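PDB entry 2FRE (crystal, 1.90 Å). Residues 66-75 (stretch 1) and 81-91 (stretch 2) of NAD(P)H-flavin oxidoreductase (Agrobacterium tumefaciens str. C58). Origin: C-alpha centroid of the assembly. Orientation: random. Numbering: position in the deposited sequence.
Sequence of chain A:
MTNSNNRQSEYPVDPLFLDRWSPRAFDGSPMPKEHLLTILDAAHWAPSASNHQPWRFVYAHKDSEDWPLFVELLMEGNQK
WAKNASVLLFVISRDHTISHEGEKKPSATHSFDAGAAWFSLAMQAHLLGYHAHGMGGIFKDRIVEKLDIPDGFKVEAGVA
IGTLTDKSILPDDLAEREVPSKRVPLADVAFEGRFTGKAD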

# COMPACT_ATOMS: atom_id res chain seq x y z
N ASP A 66 -11.87 25.05 6.75
CA ASP A 66 -10.77 24.97 5.78
C ASP A 66 -11.03 24.12 4.54
O ASP A 66 -10.11 23.88 3.76
CB ASP A 66 -9.52 24.44 6.45
CG ASP A 66 -8.99 25.39 7.48
OD1 ASP A 66 -8.85 26.62 7.20
OD2 ASP A 66 -8.71 24.89 8.58
N TRP A 67 -12.26 23.66 4.35
CA TRP A 67 -12.62 22.91 3.17
C TRP A 67 -12.15 23.60 1.88
O TRP A 67 -11.50 22.99 1.05
CB TRP A 67 -14.12 22.67 3.14
CG TRP A 67 -14.58 21.92 1.95
CD1 TRP A 67 -15.25 22.42 0.89
CD2 TRP A 67 -14.35 20.54 1.67
NE1 TRP A 67 -15.48 21.43 -0.03
CE2 TRP A 67 -14.95 20.26 0.43
CE3 TRP A 67 -13.71 19.50 2.36
CZ2 TRP A 67 -14.95 18.99 -0.13
CZ3 TRP A 67 -13.73 18.24 1.81
CH2 TRP A 67 -14.32 18.00 0.57
N PRO A 68 -12.46 24.90 1.70
CA PRO A 68 -12.07 25.54 0.43
C PRO A 68 -10.57 25.59 0.19
O PRO A 68 -10.11 25.52 -0.98
CB PRO A 68 -12.66 26.96 0.52
CG PRO A 68 -13.10 27.16 1.91
CD PRO A 68 -13.20 25.83 2.59
N LEU A 69 -9.80 25.70 1.26
CA LEU A 69 -8.36 25.63 1.15
C LEU A 69 -7.93 24.26 0.65
O LEU A 69 -7.07 24.16 -0.23
CB LEU A 69 -7.70 25.95 2.49
CG LEU A 69 -6.19 25.68 2.56
CD1 LEU A 69 -5.39 26.57 1.58
CD2 LEU A 69 -5.75 25.90 3.98
N PHE A 70 -8.50 23.21 1.23
CA PHE A 70 -8.17 21.85 0.80
C PHE A 70 -8.54 21.64 -0.67
O PHE A 70 -7.79 21.03 -1.41
CB PHE A 70 -8.86 20.81 1.69
CG PHE A 70 -8.10 20.50 2.95
CD1 PHE A 70 -7.85 21.48 3.90
CD2 PHE A 70 -7.62 19.21 3.19
CE1 PHE A 70 -7.12 21.19 5.08
CE2 PHE A 70 -6.89 18.93 4.37
CZ PHE A 70 -6.65 19.90 5.29
N VAL A 71 -9.68 22.18 -1.10
CA VAL A 71 -10.08 22.08 -2.51
C VAL A 71 -9.09 22.81 -3.43
O VAL A 71 -8.68 22.28 -4.48
CB VAL A 71 -11.48 22.66 -2.74
CG1 VAL A 71 -11.77 22.77 -4.23
CG2 VAL A 71 -12.56 21.80 -2.04
N GLU A 72 -8.66 24.01 -3.05
CA GLU A 72 -7.88 24.83 -3.98
C GLU A 72 -6.41 24.40 -4.04
O GLU A 72 -5.68 24.87 -4.91
CB GLU A 72 -8.03 26.32 -3.66
CG GLU A 72 -7.24 26.81 -2.49
CD GLU A 72 -7.57 28.24 -2.12
OE1 GLU A 72 -7.51 29.14 -3.00
OE2 GLU A 72 -7.88 28.46 -0.93
N LEU A 73 -6.02 23.50 -3.13
CA LEU A 73 -4.72 22.84 -3.12
C LEU A 73 -4.65 21.68 -4.13
O LEU A 73 -3.57 21.14 -4.38
CB LEU A 73 -4.36 22.33 -1.73
CG LEU A 73 -4.00 23.41 -0.69
CD1 LEU A 73 -3.84 22.78 0.69
CD2 LEU A 73 -2.75 24.14 -1.10
N LEU A 74 -5.78 21.32 -4.71
CA LEU A 74 -5.82 20.40 -5.84
C LEU A 74 -5.76 21.21 -7.12
O LEU A 74 -6.20 22.37 -7.17
CB LEU A 74 -7.12 19.60 -5.84
CG LEU A 74 -7.60 19.08 -4.49
CD1 LEU A 74 -8.98 18.45 -4.63
CD2 LEU A 74 -6.57 18.13 -3.94
N MSE A 75 -5.24 20.58 -8.18
CA MSE A 75 -5.29 21.17 -9.51
C MSE A 75 -6.71 21.23 -10.03
O MSE A 75 -7.57 20.47 -9.58
CB MSE A 75 -4.36 20.43 -10.47
CG MSE A 75 -2.94 20.63 -10.07
SE MSE A 75 -1.66 19.68 -11.18
CE MSE A 75 0.02 20.29 -10.25
N TRP A 81 -14.41 17.66 -9.62
CA TRP A 81 -15.19 16.56 -9.05
C TRP A 81 -14.92 16.36 -7.57
O TRP A 81 -15.84 16.03 -6.83
CB TRP A 81 -14.95 15.25 -9.83
CG TRP A 81 -13.53 14.84 -9.93
CD1 TRP A 81 -12.65 15.17 -10.93
CD2 TRP A 81 -12.80 14.02 -9.02
NE1 TRP A 81 -11.43 14.62 -10.69
CE2 TRP A 81 -11.48 13.91 -9.52
CE3 TRP A 81 -13.13 13.39 -7.82
CZ2 TRP A 81 -10.49 13.19 -8.86
CZ3 TRP A 81 -12.14 12.67 -7.16
CH2 TRP A 81 -10.83 12.59 -7.68
N ALA A 82 -13.67 16.54 -7.15
CA ALA A 82 -13.30 16.31 -5.75
C ALA A 82 -13.93 17.30 -4.76
O ALA A 82 -14.03 17.00 -3.57
CB ALA A 82 -11.80 16.30 -5.60
N LYS A 83 -14.36 18.46 -5.25
CA LYS A 83 -15.01 19.45 -4.40
C LYS A 83 -16.32 18.95 -3.87
O LYS A 83 -16.86 19.54 -2.95
CB LYS A 83 -15.23 20.77 -5.15
CG LYS A 83 -16.22 20.73 -6.29
CD LYS A 83 -16.02 21.94 -7.16
CE LYS A 83 -16.97 22.02 -8.31
NZ LYS A 83 -16.73 23.29 -9.10
N ASN A 84 -16.85 17.87 -4.47
CA ASN A 84 -18.10 17.28 -4.04
C ASN A 84 -17.94 16.01 -3.19
O ASN A 84 -18.92 15.36 -2.83
CB ASN A 84 -18.99 17.03 -5.26
CG ASN A 84 -19.45 18.33 -5.92
OD1 ASN A 84 -19.71 19.32 -5.23
ND2 ASN A 84 -19.53 18.34 -7.24
N ALA A 85 -16.69 15.68 -2.84
CA ALA A 85 -16.41 14.59 -1.94
C ALA A 85 -16.80 14.99 -0.52
O ALA A 85 -17.07 16.16 -0.24
CB ALA A 85 -14.94 14.23 -2.00
N SER A 86 -16.84 14.00 0.37
CA SER A 86 -17.22 14.21 1.76
C SER A 86 -16.04 14.61 2.64
O SER A 86 -16.23 15.28 3.65
CB SER A 86 -17.86 12.94 2.33
OG SER A 86 -19.13 12.71 1.78
N VAL A 87 -14.85 14.15 2.25
CA VAL A 87 -13.61 14.38 2.98
C VAL A 87 -12.50 14.56 1.96
O VAL A 87 -12.49 13.87 0.94
CB VAL A 87 -13.28 13.15 3.90
CG1 VAL A 87 -11.89 13.24 4.48
CG2 VAL A 87 -14.31 13.00 5.00
N LEU A 88 -11.60 15.50 2.22
CA LEU A 88 -10.34 15.61 1.51
C LEU A 88 -9.21 15.49 2.53
O LEU A 88 -9.31 16.02 3.64
CB LEU A 88 -10.24 16.93 0.74
CG LEU A 88 -11.12 17.05 -0.50
CD1 LEU A 88 -11.22 18.48 -0.97
CD2 LEU A 88 -10.58 16.20 -1.60
N LEU A 89 -8.14 14.79 2.14
CA LEU A 89 -6.98 14.70 2.98
C LEU A 89 -5.71 14.50 2.15
O LEU A 89 -5.78 14.14 0.98
CB LEU A 89 -7.14 13.54 3.99
CG LEU A 89 -7.25 12.10 3.46
CD1 LEU A 89 -5.88 11.47 3.20
CD2 LEU A 89 -8.00 11.23 4.47
N PHE A 90 -4.57 14.74 2.78
CA PHE A 90 -3.28 14.52 2.15
C PHE A 90 -2.51 13.46 2.94
O PHE A 90 -2.44 13.48 4.19
CB PHE A 90 -2.53 15.84 1.97
CG PHE A 90 -3.27 16.81 1.11
CD1 PHE A 90 -3.23 16.69 -0.29
CD2 PHE A 90 -4.08 17.78 1.67
CE1 PHE A 90 -3.96 17.56 -1.10
CE2 PHE A 90 -4.82 18.64 0.88
CZ PHE A 90 -4.77 18.53 -0.51
N VAL A 91 -1.98 12.51 2.19
CA VAL A 91 -1.13 11.48 2.74
C VAL A 91 0.32 11.96 2.64
O VAL A 91 0.81 12.29 1.58
CB VAL A 91 -1.28 10.14 2.02
CG1 VAL A 91 -0.36 9.11 2.67
CG2 VAL A 91 -2.72 9.66 2.05

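Packing of the helix that begins at W67 and the residues after it against the strand 87-91 and the turn that precedes it. No hydrogen bond crosses between the stretches; apolar contact, burying 555 Å² summed over both sides, holds them together. F70, L73, L74, A82, L88 and F90 are buried, as their apolar side chains suit. The helix axis passes 8.8 Å from that of the strand, their directions 57° apart, and the backbones come near at F70 and L88 (CA to CA, 6.6 Å) and at V71 and K83 (CA to CA, 5.9 Å).

Aliphatic packing centres on L88. Its CA-to-CB bond points toward the helix, and its two end methyls reach V71 and L74 (L88 CD1 to CG2 of V71, 3.7 Å; L88 CD2 to CD1 of L74, 4.1 Å), while nearer the backbone its CB lies 4.2 Å from CB of F70. The CB of L74 points sideways, but the end of the side chain comes nearer, so that its CD1 sits 3.7 Å from CB of A82 and its CD2 3.9 Å from CZ of F90. The single methyl of A82 points toward stretch 1 and fills this place with little bulk. V71 also touches the base of K83 (V71 CG1 to K83 CB, 4.1 Å); the rest of that lysine leads away, leaving its aliphatic root at the contact while the residue stays exposed.

Aromatic rings make the second set of contacts. W67, in the t rotamer, starts sideways and brings its six-membered ring over to stretch 2. L88 CD1 lies over one face of that ring, 3.8 Å from its centroid and 24° off the normal, a CH-pi contact. The flat ring also runs along the backbone: W67 CZ2 is 3.5 Å from O of K83, which lies at the ring edge, and W67 CH2 is 3.4 Å from O of A85. A broad side chain suits a place that spans both the turn and the start of the strand. The CA-to-CB bonds of F70 and F90 point toward the other stretch, and the rings form an oblique pair, centroids 5.7 Å apart and planes at 36°, with CD2 of F70 3.7 Å from CE2 of F90. F70 CD2 is also 3.6 Å from O of L88, while F90 CZ reaches CB of L73 at 4.0 Å.

The backbone supports this packing: strand alternation turns L88 and F90 toward stretch 1 and V87 and L89 away. The type I turn A82-A85, with A85 N hydrogen-bonded to A82 O at 3.1 Å, leads from the K83 contact toward the strand. In the helix, the hydrogen bond from V71 N to W67 O (2.9 Å) links two residues that both touch L88.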